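Local coordinates for transcriptional regulator (Vibrio virus VP882, PDB 7DWM), which binds the small molecule 3,5-dimethylpyrazin-2-ol (DPO) in a PAS-type domain and probably regulates transcription by binding DNA through a LuxR-type helix-turn-helix domain, at residues A[72-75]-A[76-79]; A[40-43]-A[44-47]; A[78-81]-A[82-85]; A[125-128]-A[129-132]; A[159-163]-A[164-168]. All blocks are in the same frame, centred on the assembly; numbering follows the deposited sequence.

Interaction 1. Residues A[72-75]-A[76-79]; sequences DSFQ and AQDR. With A1U (3,5-dimethylpyrazin-2-ol), chain C.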
loop_
_atom_site.group_PDB
_atom_site.type_symbol
_atom_site.label_atom_id
_atom_site.label_comp_id
_atom_site.label_asym_id
_atom_site.label_seq_id
_atom_site.Cartn_x
_atom_site.Cartn_y
_atom_site.Cartn_z
ATOM N N ASP A 72 -24.089 -4.537 6.704
ATOM C CA ASP A 72 -24.184 -3.688 7.882
ATOM C C ASP A 72 -22.880 -2.938 8.129
ATOM O O ASP A 72 -22.830 -1.704 8.056
ATOM C CB ASP A 72 -24.573 -4.564 9.082
ATOM C CG ASP A 72 -24.391 -3.867 10.415
ATOM O OD1 ASP A 72 -25.415 -3.548 11.055
ATOM O OD2 ASP A 72 -23.234 -3.675 10.846
ATOM N N SER A 73 -21.779 -3.668 8.295
ATOM C CA SER A 73 -20.567 -2.989 8.728
ATOM C C SER A 73 -19.967 -2.175 7.589
ATOM O O SER A 73 -19.390 -1.106 7.837
ATOM C CB SER A 73 -19.551 -4.004 9.255
ATOM O OG SER A 73 -18.588 -4.317 8.270
ATOM N N PHE A 74 -20.207 -2.598 6.340
ATOM C CA PHE A 74 -19.871 -1.748 5.203
ATOM C C PHE A 74 -20.445 -0.355 5.400
ATOM O O PHE A 74 -19.708 0.641 5.420
ATOM C CB PHE A 74 -20.413 -2.351 3.906
ATOM C CG PHE A 74 -19.769 -3.650 3.499
ATOM C CD1 PHE A 74 -18.688 -4.173 4.190
ATOM C CD2 PHE A 74 -20.243 -4.340 2.394
ATOM C CE1 PHE A 74 -18.102 -5.369 3.793
ATOM C CE2 PHE A 74 -19.665 -5.532 1.991
ATOM C CZ PHE A 74 -18.592 -6.049 2.693
ATOM N N GLN A 75 -21.765 -0.271 5.611
ATOM C CA GLN A 75 -22.384 1.045 5.687
ATOM C C GLN A 75 -21.825 1.837 6.857
ATOM O O GLN A 75 -21.731 3.067 6.775
ATOM C CB GLN A 75 -23.914 0.939 5.733
ATOM C CG GLN A 75 -24.531 0.432 7.015
ATOM C CD GLN A 75 -25.812 -0.350 6.767
ATOM O OE1 GLN A 75 -26.103 -0.741 5.636
ATOM N NE2 GLN A 75 -26.570 -0.600 7.828
ATOM N N ALA A 76 -21.438 1.162 7.946
ATOM C CA ALA A 76 -20.851 1.898 9.061
ATOM C C ALA A 76 -19.605 2.639 8.602
ATOM O O ALA A 76 -19.476 3.854 8.810
ATOM C CB ALA A 76 -20.533 0.952 10.216
ATOM N N GLN A 77 -18.709 1.933 7.903
ATOM C CA GLN A 77 -17.562 2.590 7.293
ATOM C C GLN A 77 -18.034 3.751 6.431
ATOM O O GLN A 77 -17.533 4.875 6.546
ATOM C CB GLN A 77 -16.759 1.582 6.466
ATOM C CG GLN A 77 -16.460 0.270 7.187
ATOM C CD GLN A 77 -16.221 -0.887 6.231
ATOM O OE1 GLN A 77 -16.319 -0.732 5.013
ATOM N NE2 GLN A 77 -15.905 -2.056 6.781
ATOM N N ASP A 78 -19.068 3.504 5.622
ATOM C CA ASP A 78 -19.605 4.487 4.693
ATOM C C ASP A 78 -20.047 5.783 5.354
ATOM O O ASP A 78 -20.338 6.746 4.635
ATOM C CB ASP A 78 -20.782 3.889 3.935
ATOM C CG ASP A 78 -20.342 3.030 2.787
ATOM O OD1 ASP A 78 -19.631 3.556 1.907
ATOM O OD2 ASP A 78 -20.694 1.831 2.772
ATOM N N ARG A 79 -20.125 5.844 6.683
ATOM C CA ARG A 79 -20.504 7.102 7.309
ATOM C C ARG A 79 -19.330 7.809 7.974
ATOM O O ARG A 79 -19.328 9.046 8.035
ATOM C CB ARG A 79 -21.631 6.875 8.325
ATOM C CG ARG A 79 -22.763 5.992 7.794
ATOM C CD ARG A 79 -23.892 6.830 7.217
ATOM N NE ARG A 79 -23.690 7.096 5.796
ATOM C CZ ARG A 79 -23.989 6.241 4.823
ATOM N NH1 ARG A 79 -23.766 6.570 3.559
ATOM N NH2 ARG A 79 -24.517 5.061 5.112
HETATM C CAB A1U C . -16.903 -4.305 0.453
HETATM C CAC A1U C . -17.440 -4.666 -0.808
HETATM C CAE A1U C . -18.406 -2.537 -0.976
HETATM C CAF A1U C . -17.835 -2.267 0.286
HETATM C CAG A1U C . -17.176 -6.040 -1.361
HETATM C CAH A1U C . -19.223 -1.534 -1.732
HETATM N NAA A1U C . -17.096 -3.089 1.030
HETATM N NAD A1U C . -18.187 -3.759 -1.500
HETATM O OAI A1U C . -18.089 -0.979 0.794
#
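Ala76, Gln77 and Asp78 each send a backbone N-H to the carbonyl four residues earlier, the alpha-helical pattern, here within helix 71-80. Ala76 N lies 3.2 Å from Asp72 O, Gln77 N 3.1 Å from Ser73 O, and Asp78 N 2.9 Å from Phe74 O. The side chains fan out from this backbone. Phe74 reaches the bound 3,5-dimethylpyrazin-2-ol: its CG stands beside the backbone N and anti to the carbonyl carbon (chi1 -67°), which carries the ring over the ligand. Ligand atom NAA sits above the centre of one ring face, and the closest pair is Phe74 CZ with ligand CAB at 3.3 Å. Gln77 runs back along the same side of the helix with its chain extended beyond CG; its CG passes 3.3 Å from Ser73 O, and OE1 approaches the Phe74 ring obliquely, 4.3 Å from CD1. Arg79, bent twice along its chain, lays its CG 3.3 Å from Gln75 O before its guanidinium turns off toward Glu82. The polar ends of Gln77 and Asp78 are held from the sheet: Lys107 donates to Gln77 OE1 and, with Lys31, forms salt bridges to Asp78 OD2, while Thr120 meets Asp78 OD1. Two lysines thus probably balance this buried carboxylate beside the pocket. Helix 71-80 rests against strands 88-96 and 233-236: Phe74 touches Asp92 and Ser234, and Gln77 touches Val90, while Gln75 and Arg79 lean on the loop at Ser35.

Interaction 2. Residues A[40-43]-A[44-47]; sequences ANQP and FREL. With A1U (3,5-dimethylpyrazin-2-ol), chain C.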
loop_
_atom_site.group_PDB
_atom_site.type_symbol
_atom_site.label_atom_id
_atom_site.label_comp_id
_atom_site.label_asym_id
_atom_site.label_seq_id
_atom_site.Cartn_x
_atom_site.Cartn_y
_atom_site.Cartn_z
ATOM N N ALA A 40 -22.115 1.221 -10.086
ATOM C CA ALA A 40 -20.964 0.351 -9.902
ATOM C C ALA A 40 -20.652 -0.261 -11.256
ATOM O O ALA A 40 -21.561 -0.735 -11.944
ATOM C CB ALA A 40 -21.234 -0.742 -8.861
ATOM N N ASN A 41 -19.382 -0.220 -11.646
ATOM C CA ASN A 41 -18.984 -0.724 -12.948
ATOM C C ASN A 41 -19.206 -2.234 -13.015
ATOM O O ASN A 41 -19.560 -2.885 -12.029
ATOM C CB ASN A 41 -17.520 -0.379 -13.227
ATOM C CG ASN A 41 -16.592 -0.819 -12.107
ATOM O OD1 ASN A 41 -17.040 -1.297 -11.065
ATOM N ND2 ASN A 41 -15.291 -0.658 -12.318
ATOM N N GLN A 42 -19.006 -2.789 -14.208
ATOM C CA GLN A 42 -19.145 -4.233 -14.371
ATOM C C GLN A 42 -18.162 -5.035 -13.522
ATOM O O GLN A 42 -18.547 -6.116 -13.048
ATOM C CB GLN A 42 -19.013 -4.604 -15.854
ATOM C CG GLN A 42 -19.248 -6.081 -16.145
ATOM C CD GLN A 42 -19.047 -6.429 -17.606
ATOM O OE1 GLN A 42 -18.178 -7.229 -17.951
ATOM N NE2 GLN A 42 -19.856 -5.833 -18.475
ATOM N N PRO A 43 -16.913 -4.599 -13.296
ATOM C CA PRO A 43 -16.059 -5.339 -12.345
ATOM C C PRO A 43 -16.670 -5.515 -10.962
ATOM O O PRO A 43 -16.687 -6.639 -10.437
ATOM C CB PRO A 43 -14.784 -4.488 -12.307
ATOM C CG PRO A 43 -14.701 -3.909 -13.669
ATOM C CD PRO A 43 -16.123 -3.636 -14.089
ATOM N N PHE A 44 -17.186 -4.441 -10.354
ATOM C CA PHE A 44 -17.739 -4.578 -9.010
ATOM C C PHE A 44 -18.981 -5.453 -9.014
ATOM O O PHE A 44 -19.144 -6.310 -8.138
ATOM C CB PHE A 44 -18.065 -3.220 -8.397
ATOM C CG PHE A 44 -18.620 -3.325 -7.006
ATOM C CD1 PHE A 44 -19.986 -3.311 -6.781
ATOM C CD2 PHE A 44 -17.771 -3.496 -5.927
ATOM C CE1 PHE A 44 -20.492 -3.433 -5.506
ATOM C CE2 PHE A 44 -18.273 -3.616 -4.648
ATOM C CZ PHE A 44 -19.635 -3.587 -4.437
ATOM N N ARG A 45 -19.882 -5.237 -9.973
ATOM C CA ARG A 45 -21.072 -6.069 -10.029
ATOM C C ARG A 45 -20.731 -7.518 -10.338
ATOM O O ARG A 45 -21.492 -8.410 -9.964
ATOM C CB ARG A 45 -22.041 -5.552 -11.094
ATOM C CG ARG A 45 -22.831 -4.305 -10.730
ATOM C CD ARG A 45 -23.860 -4.003 -11.817
ATOM N NE ARG A 45 -23.514 -4.651 -13.081
ATOM C CZ ARG A 45 -22.954 -4.031 -14.116
ATOM N NH1 ARG A 45 -22.674 -2.736 -14.046
ATOM N NH2 ARG A 45 -22.673 -4.707 -15.223
ATOM N N GLU A 46 -19.572 -7.781 -10.933
ATOM C CA GLU A 46 -19.148 -9.150 -11.180
ATOM C C GLU A 46 -18.415 -9.771 -10.002
ATOM O O GLU A 46 -18.356 -11.003 -9.908
ATOM C CB GLU A 46 -18.257 -9.205 -12.422
ATOM C CG GLU A 46 -18.090 -10.594 -12.998
ATOM C CD GLU A 46 -18.113 -10.597 -14.509
ATOM O OE1 GLU A 46 -18.362 -9.527 -15.104
ATOM O OE2 GLU A 46 -17.879 -11.671 -15.098
ATOM N N LEU A 47 -17.876 -8.962 -9.091
ATOM C CA LEU A 47 -17.243 -9.531 -7.906
ATOM C C LEU A 47 -18.298 -10.000 -6.910
ATOM O O LEU A 47 -18.121 -11.020 -6.234
ATOM C CB LEU A 47 -16.303 -8.508 -7.274
ATOM C CG LEU A 47 -15.595 -8.940 -5.994
ATOM C CD1 LEU A 47 -14.385 -9.773 -6.363
ATOM C CD2 LEU A 47 -15.183 -7.743 -5.147
HETATM C CAB A1U C . -16.903 -4.305 0.453
HETATM C CAC A1U C . -17.440 -4.666 -0.808
HETATM C CAE A1U C . -18.406 -2.537 -0.976
HETATM C CAF A1U C . -17.835 -2.267 0.286
HETATM C CAG A1U C . -17.176 -6.040 -1.361
HETATM C CAH A1U C . -19.223 -1.534 -1.732
HETATM N NAA A1U C . -17.096 -3.089 1.030
HETATM N NAD A1U C . -18.187 -3.759 -1.500
HETATM O OAI A1U C . -18.089 -0.979 0.794
#
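A helix N-cap joins Asn41 to Phe44 where strand 37-40 of the PAS fold gives way to the short helix 42-47. Asn41 OD1 accepts from Phe44 N at 3.2 Å, an N-H that meets it from above the amide plane, 53° out of it, while Asn41 O takes Arg45 N at 3.1 Å. The cap residue is itself fixed from outside: its OD1 also receives Trp28 N, and its ND2 donates to Asp26 O and Phe21 O. Phe44 swings its ring off the helix into the ligand pocket, CG lying opposite the backbone N about the CA-CB bond (chi1 -179°). Ala40 CB comes obliquely to that ring, 3.5 Å from Phe44 CD1, and the far edge points at the bound 3,5-dimethylpyrazin-2-ol, whose NAD lies in the ring plane 3.2 Å from Phe44 CE2. Phe122 and Phe37 meet the same ring from elsewhere in the domain. Arg45 folds back over the start of the helix: its guanidinium lies with one face over Gln42 CA, and NH1 makes a weak bond of 3.1 Å to Ala40 O. Aromatic C-H groups turned toward a ring nitrogen are electrostatically compatible with it, so Phe44 probably contributes polar complementarity as well as apolar cover to the pocket, while the Asn41 side chain gives the Phe44 amide an acceptor at the helix start, where no preceding turn supplies carbonyls.

Interaction 3. Residues A[78-81]-A[82-85]; sequences DRLV and EQGR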
loop_
_atom_site.group_PDB
_atom_site.type_symbol
_atom_site.label_atom_id
_atom_site.label_comp_id
_atom_site.label_asym_id
_atom_site.label_seq_id
_atom_site.Cartn_x
_atom_site.Cartn_y
_atom_site.Cartn_z
ATOM N N ASP A 78 -19.068 3.504 5.622
ATOM C CA ASP A 78 -19.605 4.487 4.693
ATOM C C ASP A 78 -20.047 5.783 5.354
ATOM O O ASP A 78 -20.338 6.746 4.635
ATOM C CB ASP A 78 -20.782 3.889 3.935
ATOM C CG ASP A 78 -20.342 3.030 2.787
ATOM O OD1 ASP A 78 -19.631 3.556 1.907
ATOM O OD2 ASP A 78 -20.694 1.831 2.772
ATOM N N ARG A 79 -20.125 5.844 6.683
ATOM C CA ARG A 79 -20.504 7.102 7.309
ATOM C C ARG A 79 -19.330 7.809 7.974
ATOM O O ARG A 79 -19.328 9.046 8.035
ATOM C CB ARG A 79 -21.631 6.875 8.325
ATOM C CG ARG A 79 -22.763 5.992 7.794
ATOM C CD ARG A 79 -23.892 6.830 7.217
ATOM N NE ARG A 79 -23.690 7.096 5.796
ATOM C CZ ARG A 79 -23.989 6.241 4.823
ATOM N NH1 ARG A 79 -23.766 6.570 3.559
ATOM N NH2 ARG A 79 -24.517 5.061 5.112
ATOM N N LEU A 80 -18.263 7.077 8.315
ATOM C CA LEU A 80 -17.113 7.689 8.969
ATOM C C LEU A 80 -16.132 8.251 7.966
ATOM O O LEU A 80 -15.321 9.112 8.319
ATOM C CB LEU A 80 -16.391 6.656 9.839
ATOM C CG LEU A 80 -16.785 6.661 11.318
ATOM C CD1 LEU A 80 -15.690 6.037 12.238
ATOM C CD2 LEU A 80 -17.210 8.065 11.765
ATOM N N VAL A 81 -16.226 7.798 6.721
ATOM C CA VAL A 81 -15.708 8.563 5.597
ATOM C C VAL A 81 -16.474 9.872 5.433
ATOM O O VAL A 81 -15.873 10.929 5.191
ATOM C CB VAL A 81 -15.749 7.692 4.325
ATOM C CG1 VAL A 81 -17.130 7.117 4.098
ATOM C CG2 VAL A 81 -15.311 8.487 3.127
ATOM N N GLU A 82 -17.807 9.829 5.540
ATOM C CA GLU A 82 -18.607 10.993 5.170
ATOM C C GLU A 82 -18.432 12.141 6.153
ATOM O O GLU A 82 -18.544 13.310 5.764
ATOM C CB GLU A 82 -20.083 10.612 5.038
ATOM C CG GLU A 82 -20.473 10.209 3.612
ATOM C CD GLU A 82 -21.661 9.266 3.572
ATOM O OE1 GLU A 82 -22.383 9.189 4.586
ATOM O OE2 GLU A 82 -21.873 8.601 2.535
ATOM N N GLN A 83 -18.051 11.834 7.387
ATOM C CA GLN A 83 -17.823 12.936 8.352
ATOM C C GLN A 83 -16.352 13.356 8.302
ATOM O O GLN A 83 -15.844 13.795 9.345
ATOM C CB GLN A 83 -18.179 12.505 9.768
ATOM C CG GLN A 83 -19.670 12.503 10.038
ATOM C CD GLN A 83 -19.996 11.428 11.038
ATOM O OE1 GLN A 83 -19.490 11.432 12.154
ATOM N NE2 GLN A 83 -20.831 10.484 10.635
ATOM N N GLY A 84 -15.681 13.157 7.163
ATOM C CA GLY A 84 -14.267 13.567 7.052
ATOM C C GLY A 84 -13.794 13.762 5.620
ATOM O O GLY A 84 -14.369 13.151 4.704
ATOM N N ARG A 85 -12.807 14.640 5.439
ATOM C CA ARG A 85 -12.179 14.901 4.119
ATOM C C ARG A 85 -11.331 13.704 3.683
ATOM O O ARG A 85 -11.380 13.354 2.490
ATOM C CB ARG A 85 -11.262 16.126 4.190
ATOM C CG ARG A 85 -11.846 17.311 4.943
ATOM C CD ARG A 85 -11.329 17.434 6.363
ATOM N NE ARG A 85 -11.474 18.786 6.883
ATOM C CZ ARG A 85 -12.540 19.560 6.703
ATOM N NH1 ARG A 85 -13.579 19.124 6.013
ATOM N NH2 ARG A 85 -12.564 20.772 7.220
#
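Arg79 and Glu82 form a salt bridge, their side chains running alongside each other in the same direction. The arginine grips side-on: Arg79 NE meets Glu82 OE1 at 2.7 Å, with that oxygen close to the guanidinium plane, and Arg79 NH1 meets Glu82 OE2 at 3.0 Å. Both oxygens are approached on their syn sides, although the guanidinium and carboxylate planes are turned 33° apart; a further NH1 bond to Glu82 OE1 is weak. Asp78 CB lies 3.8 Å above one guanidinium face of Arg79, displaced toward its rim. Backbone bonds lead the chain out of helix 71-80. Gln83 N reaches Arg79 O at 3.1 Å, continuing the helical spacing, and a type I beta turn from Val81 to Gly84 then starts the connection to strand 88-96 of the PAS fold. Gly84 N closes that turn on Val81 O at 3.0 Å. Van der Waals contact between the side chains is slight: Leu80 CD2 passes 4.1 Å from the amide oxygen Gln83 OE1. Beyond the two segments, the side chains of Val81 and Glu82 touch Thr120 of strand 119-126, and Glu82 also touches Thr33.

Interaction 4. Residues A[125-128]-A[129-132]; sequences QDLT and DTAG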
loop_
_atom_site.group_PDB
_atom_site.type_symbol
_atom_site.label_atom_id
_atom_site.label_comp_id
_atom_site.label_asym_id
_atom_site.label_seq_id
_atom_site.Cartn_x
_atom_site.Cartn_y
_atom_site.Cartn_z
ATOM N N GLN A 125 -9.396 -3.064 -4.902
ATOM C CA GLN A 125 -8.173 -3.540 -5.540
ATOM C C GLN A 125 -7.887 -4.972 -5.110
ATOM O O GLN A 125 -7.834 -5.267 -3.912
ATOM C CB GLN A 125 -6.981 -2.641 -5.190
ATOM C CG GLN A 125 -7.241 -1.153 -5.364
ATOM C CD GLN A 125 -5.962 -0.345 -5.427
ATOM O OE1 GLN A 125 -5.772 0.602 -4.664
ATOM N NE2 GLN A 125 -5.072 -0.716 -6.342
ATOM N N ASP A 126 -7.698 -5.852 -6.094
ATOM C CA ASP A 126 -7.419 -7.263 -5.840
ATOM C C ASP A 126 -5.960 -7.431 -5.437
ATOM O O ASP A 126 -5.055 -7.313 -6.269
ATOM C CB ASP A 126 -7.742 -8.100 -7.074
ATOM C CG ASP A 126 -7.743 -9.589 -6.784
ATOM O OD1 ASP A 126 -7.933 -10.379 -7.732
ATOM O OD2 ASP A 126 -7.553 -9.973 -5.609
ATOM N N LEU A 127 -5.734 -7.716 -4.159
ATOM C CA LEU A 127 -4.394 -7.830 -3.602
ATOM C C LEU A 127 -3.768 -9.210 -3.769
ATOM O O LEU A 127 -2.551 -9.335 -3.608
ATOM C CB LEU A 127 -4.407 -7.451 -2.120
ATOM C CG LEU A 127 -4.580 -5.955 -1.853
ATOM C CD1 LEU A 127 -3.990 -5.598 -0.507
ATOM C CD2 LEU A 127 -3.943 -5.120 -2.961
ATOM N N THR A 128 -4.558 -10.244 -4.069
ATOM C CA THR A 128 -4.048 -11.616 -4.035
ATOM C C THR A 128 -2.897 -11.837 -5.016
ATOM O O THR A 128 -1.810 -12.276 -4.624
ATOM C CB THR A 128 -5.190 -12.589 -4.337
ATOM O OG1 THR A 128 -5.643 -12.382 -5.680
ATOM C CG2 THR A 128 -6.354 -12.360 -3.388
ATOM N N ASP A 129 -3.116 -11.554 -6.302
ATOM C CA ASP A 129 -2.074 -11.785 -7.303
ATOM C C ASP A 129 -0.968 -10.735 -7.222
ATOM O O ASP A 129 0.233 -11.055 -7.307
ATOM C CB ASP A 129 -2.689 -11.818 -8.705
ATOM C CG ASP A 129 -3.392 -10.522 -9.066
ATOM O OD1 ASP A 129 -3.880 -9.833 -8.145
ATOM O OD2 ASP A 129 -3.454 -10.194 -10.271
ATOM N N THR A 130 -1.359 -9.473 -7.062
ATOM C CA THR A 130 -0.383 -8.398 -7.088
ATOM C C THR A 130 0.510 -8.406 -5.859
ATOM O O THR A 130 1.636 -7.917 -5.938
ATOM C CB THR A 130 -1.089 -7.049 -7.218
ATOM O OG1 THR A 130 -1.846 -6.786 -6.031
ATOM C CG2 THR A 130 -2.023 -7.055 -8.421
ATOM N N ALA A 131 0.069 -9.000 -4.749
ATOM C CA ALA A 131 0.958 -9.148 -3.604
ATOM C C ALA A 131 2.192 -9.957 -3.982
ATOM O O ALA A 131 3.325 -9.523 -3.753
ATOM C CB ALA A 131 0.208 -9.803 -2.441
ATOM N N GLY A 132 1.990 -11.115 -4.614
ATOM C CA GLY A 132 3.125 -11.908 -5.059
ATOM C C GLY A 132 3.938 -11.229 -6.147
ATOM O O GLY A 132 5.177 -11.284 -6.134
#
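The turn from the last PAS strand, 119-126, into helix 127-139 is bound up by Asp126, the N-cap residue, and Thr130 of the first helical turn. Thr130 OG1 donates to Asp126 O at 3.3 Å, in the carbonyl plane and on a lone pair. The threonine hydroxyl lies between its own backbone N and carbonyl carbon (chi1 67°), which turns it back toward the strand end. The cap side chain acts on the next residues: Asp126 OD2 accepts a hydrogen bond from Thr128 OG1 at 3.1 Å, the hydroxyl coming from above the carboxylate plane, and a weak one from Thr128 N at 3.4 Å. Ala131 N reaches Leu127 O at 2.9 Å, a first regular turn of helix. Asp129 stands across Asp126 at about a right angle, the like-charged Asp126 OD1 and Asp129 OD1 lying 4.1 Å apart. Asp129 OD1 also accepts weakly from Thr130 N. The second subunit packs here too: Leu127 touches its Ile134, Thr130 its Ile89, and Gln125 OE1 is hydrogen-bonded to Gln125 NE2 of that subunit. If both are ionised, carboxylates this near should repel; the salt bridge from Arg101 to Asp126 OD1 probably offsets that, and their place at the N-terminal end of the helix is consistent with stabilisation by its dipole.

Interaction 5. Residues A[159-163]-A[164-168]; sequences LNLTE and REELV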
loop_
_atom_site.group_PDB
_atom_site.type_symbol
_atom_site.label_atom_id
_atom_site.label_comp_id
_atom_site.label_asym_id
_atom_site.label_seq_id
_atom_site.Cartn_x
_atom_site.Cartn_y
_atom_site.Cartn_z
ATOM N N LEU A 159 9.070 -27.167 3.951
ATOM C CA LEU A 159 8.894 -27.507 5.360
ATOM C C LEU A 159 7.480 -27.171 5.829
ATOM O O LEU A 159 6.816 -26.302 5.264
ATOM C CB LEU A 159 9.937 -26.790 6.220
ATOM C CG LEU A 159 10.069 -25.277 6.049
ATOM C CD1 LEU A 159 10.322 -24.626 7.393
ATOM C CD2 LEU A 159 11.180 -24.931 5.067
ATOM N N ASN A 160 7.035 -27.864 6.874
ATOM C CA ASN A 160 5.634 -27.897 7.294
ATOM C C ASN A 160 5.518 -27.330 8.704
ATOM O O ASN A 160 5.484 -28.071 9.688
ATOM C CB ASN A 160 5.081 -29.325 7.210
ATOM C CG ASN A 160 4.988 -29.833 5.784
ATOM O OD1 ASN A 160 5.994 -30.200 5.176
ATOM N ND2 ASN A 160 3.775 -29.859 5.242
ATOM N N LEU A 161 5.453 -26.007 8.802
ATOM C CA LEU A 161 5.210 -25.382 10.094
ATOM C C LEU A 161 3.760 -25.590 10.509
ATOM O O LEU A 161 2.839 -25.495 9.692
ATOM C CB LEU A 161 5.517 -23.886 10.034
ATOM C CG LEU A 161 6.876 -23.439 9.495
ATOM C CD1 LEU A 161 6.965 -21.922 9.501
ATOM C CD2 LEU A 161 8.006 -24.045 10.308
ATOM N N THR A 162 3.559 -25.882 11.792
ATOM C CA THR A 162 2.218 -25.977 12.340
ATOM C C THR A 162 1.614 -24.580 12.470
ATOM O O THR A 162 2.247 -23.564 12.168
ATOM C CB THR A 162 2.244 -26.700 13.684
ATOM O OG1 THR A 162 2.770 -25.826 14.691
ATOM C CG2 THR A 162 3.107 -27.947 13.595
ATOM N N GLU A 163 0.364 -24.524 12.933
ATOM C CA GLU A 163 -0.310 -23.236 13.056
ATOM C C GLU A 163 0.330 -22.380 14.142
ATOM O O GLU A 163 0.641 -21.201 13.918
ATOM C CB GLU A 163 -1.797 -23.454 13.339
ATOM C CG GLU A 163 -2.593 -23.899 12.121
ATOM C CD GLU A 163 -4.053 -23.494 12.192
ATOM O OE1 GLU A 163 -4.679 -23.343 11.123
ATOM O OE2 GLU A 163 -4.573 -23.329 13.316
ATOM N N ARG A 164 0.565 -22.963 15.320
ATOM C CA ARG A 164 1.214 -22.207 16.386
ATOM C C ARG A 164 2.640 -21.834 16.003
ATOM O O ARG A 164 3.108 -20.738 16.331
ATOM C CB ARG A 164 1.203 -22.998 17.693
ATOM C CG ARG A 164 2.005 -22.330 18.808
ATOM C CD ARG A 164 2.024 -23.160 20.075
ATOM N NE ARG A 164 0.674 -23.485 20.520
ATOM C CZ ARG A 164 0.395 -24.366 21.473
ATOM N NH1 ARG A 164 -0.865 -24.599 21.813
ATOM N NH2 ARG A 164 1.375 -25.014 22.090
ATOM N N GLU A 165 3.343 -22.730 15.305
ATOM C CA GLU A 165 4.688 -22.410 14.842
ATOM C C GLU A 165 4.661 -21.268 13.837
ATOM O O GLU A 165 5.543 -20.401 13.846
ATOM C CB GLU A 165 5.341 -23.650 14.232
ATOM C CG GLU A 165 5.854 -24.639 15.275
ATOM C CD GLU A 165 6.074 -26.034 14.715
ATOM O OE1 GLU A 165 6.371 -26.947 15.513
ATOM O OE2 GLU A 165 5.956 -26.219 13.483
ATOM N N GLU A 166 3.649 -21.247 12.967
ATOM C CA GLU A 166 3.493 -20.130 12.042
ATOM C C GLU A 166 3.276 -18.820 12.790
ATOM O O GLU A 166 3.853 -17.789 12.425
ATOM C CB GLU A 166 2.343 -20.405 11.074
ATOM C CG GLU A 166 2.726 -21.331 9.927
ATOM C CD GLU A 166 1.712 -21.329 8.800
ATOM O OE1 GLU A 166 0.520 -21.072 9.068
ATOM O OE2 GLU A 166 2.109 -21.587 7.643
ATOM N N LEU A 167 2.445 -18.837 13.836
ATOM C CA LEU A 167 2.233 -17.628 14.634
ATOM C C LEU A 167 3.534 -17.172 15.293
ATOM O O LEU A 167 3.904 -15.986 15.242
ATOM C CB LEU A 167 1.164 -17.887 15.693
ATOM C CG LEU A 167 -0.218 -17.266 15.484
ATOM C CD1 LEU A 167 -0.945 -17.962 14.351
ATOM C CD2 LEU A 167 -1.035 -17.342 16.760
ATOM N N VAL A 168 4.229 -18.114 15.938
ATOM C CA VAL A 168 5.476 -17.803 16.626
ATOM C C VAL A 168 6.485 -17.208 15.655
ATOM O O VAL A 168 7.167 -16.232 15.976
ATOM C CB VAL A 168 6.032 -19.060 17.324
ATOM C CG1 VAL A 168 7.457 -18.821 17.803
ATOM C CG2 VAL A 168 5.138 -19.454 18.489
#
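Thr162 and Glu165 cross obliquely and exchange bonds in both directions, a capping box at the start of helix 163-172. Thr162 is the N-cap: the chi1 of 75° turns OG1 in toward the helix, where it accepts from Glu165 N at 3.2 Å. In return the glutamate reaches back, CG beside its backbone N and the rest of the chain extended, until OE2 takes Thr162 N at 3.0 Å. That bond is nearly straight at its hydrogen, 175°, but the N-H arrives from above the carboxylate plane, 44° out of it. Thr162 CG2 lies against the same carboxylate, 3.3 Å from Glu165 OE2. One residue further on, Glu166 turns its CG toward Leu161, 3.8 Å from Leu161 CB, while Glu166 N is bound to Thr162 O at 2.8 Å and Leu167 N to Glu163 O at 3.0 Å. The glutamate of the box has further partners on helix 189-203, Lys202 at OE2 and Arg198 at OE1, so its negative charge is probably well compensated; Glu166 OE1 accepts from Lys226 N. In this LuxR-type domain the helix start therefore leans on helix 189-203, which by position probably corresponds to the recognition helix of the family. Val168 packs on Ile181 and Leu185 of helix 178-185 and on Ile196 of helix 189-203, and Leu167 touches Leu142 of the second subunit.

Overall arrangement
From the N terminus, interaction 2 comes first, where strand 37-40 enters helix 42-47, followed by interaction 1 in helix 71-80. Both touch the same ligand, though their centres are about 19 Å apart. Interaction 3 overlaps interaction 1, sharing Asp78 and Arg79, and carries the chain out of that helix toward strand 88-96. Interaction 4 lies at the exit of strand 119-126 into helix 127-139, beside the second subunit. Interaction 5, within the LuxR-type region, lies where the chain enters helix 163-172, its centre about 23 Å from that of interaction 4. All are local, so none closes a long loop; apart from that overlap they follow in series without nesting or crossing.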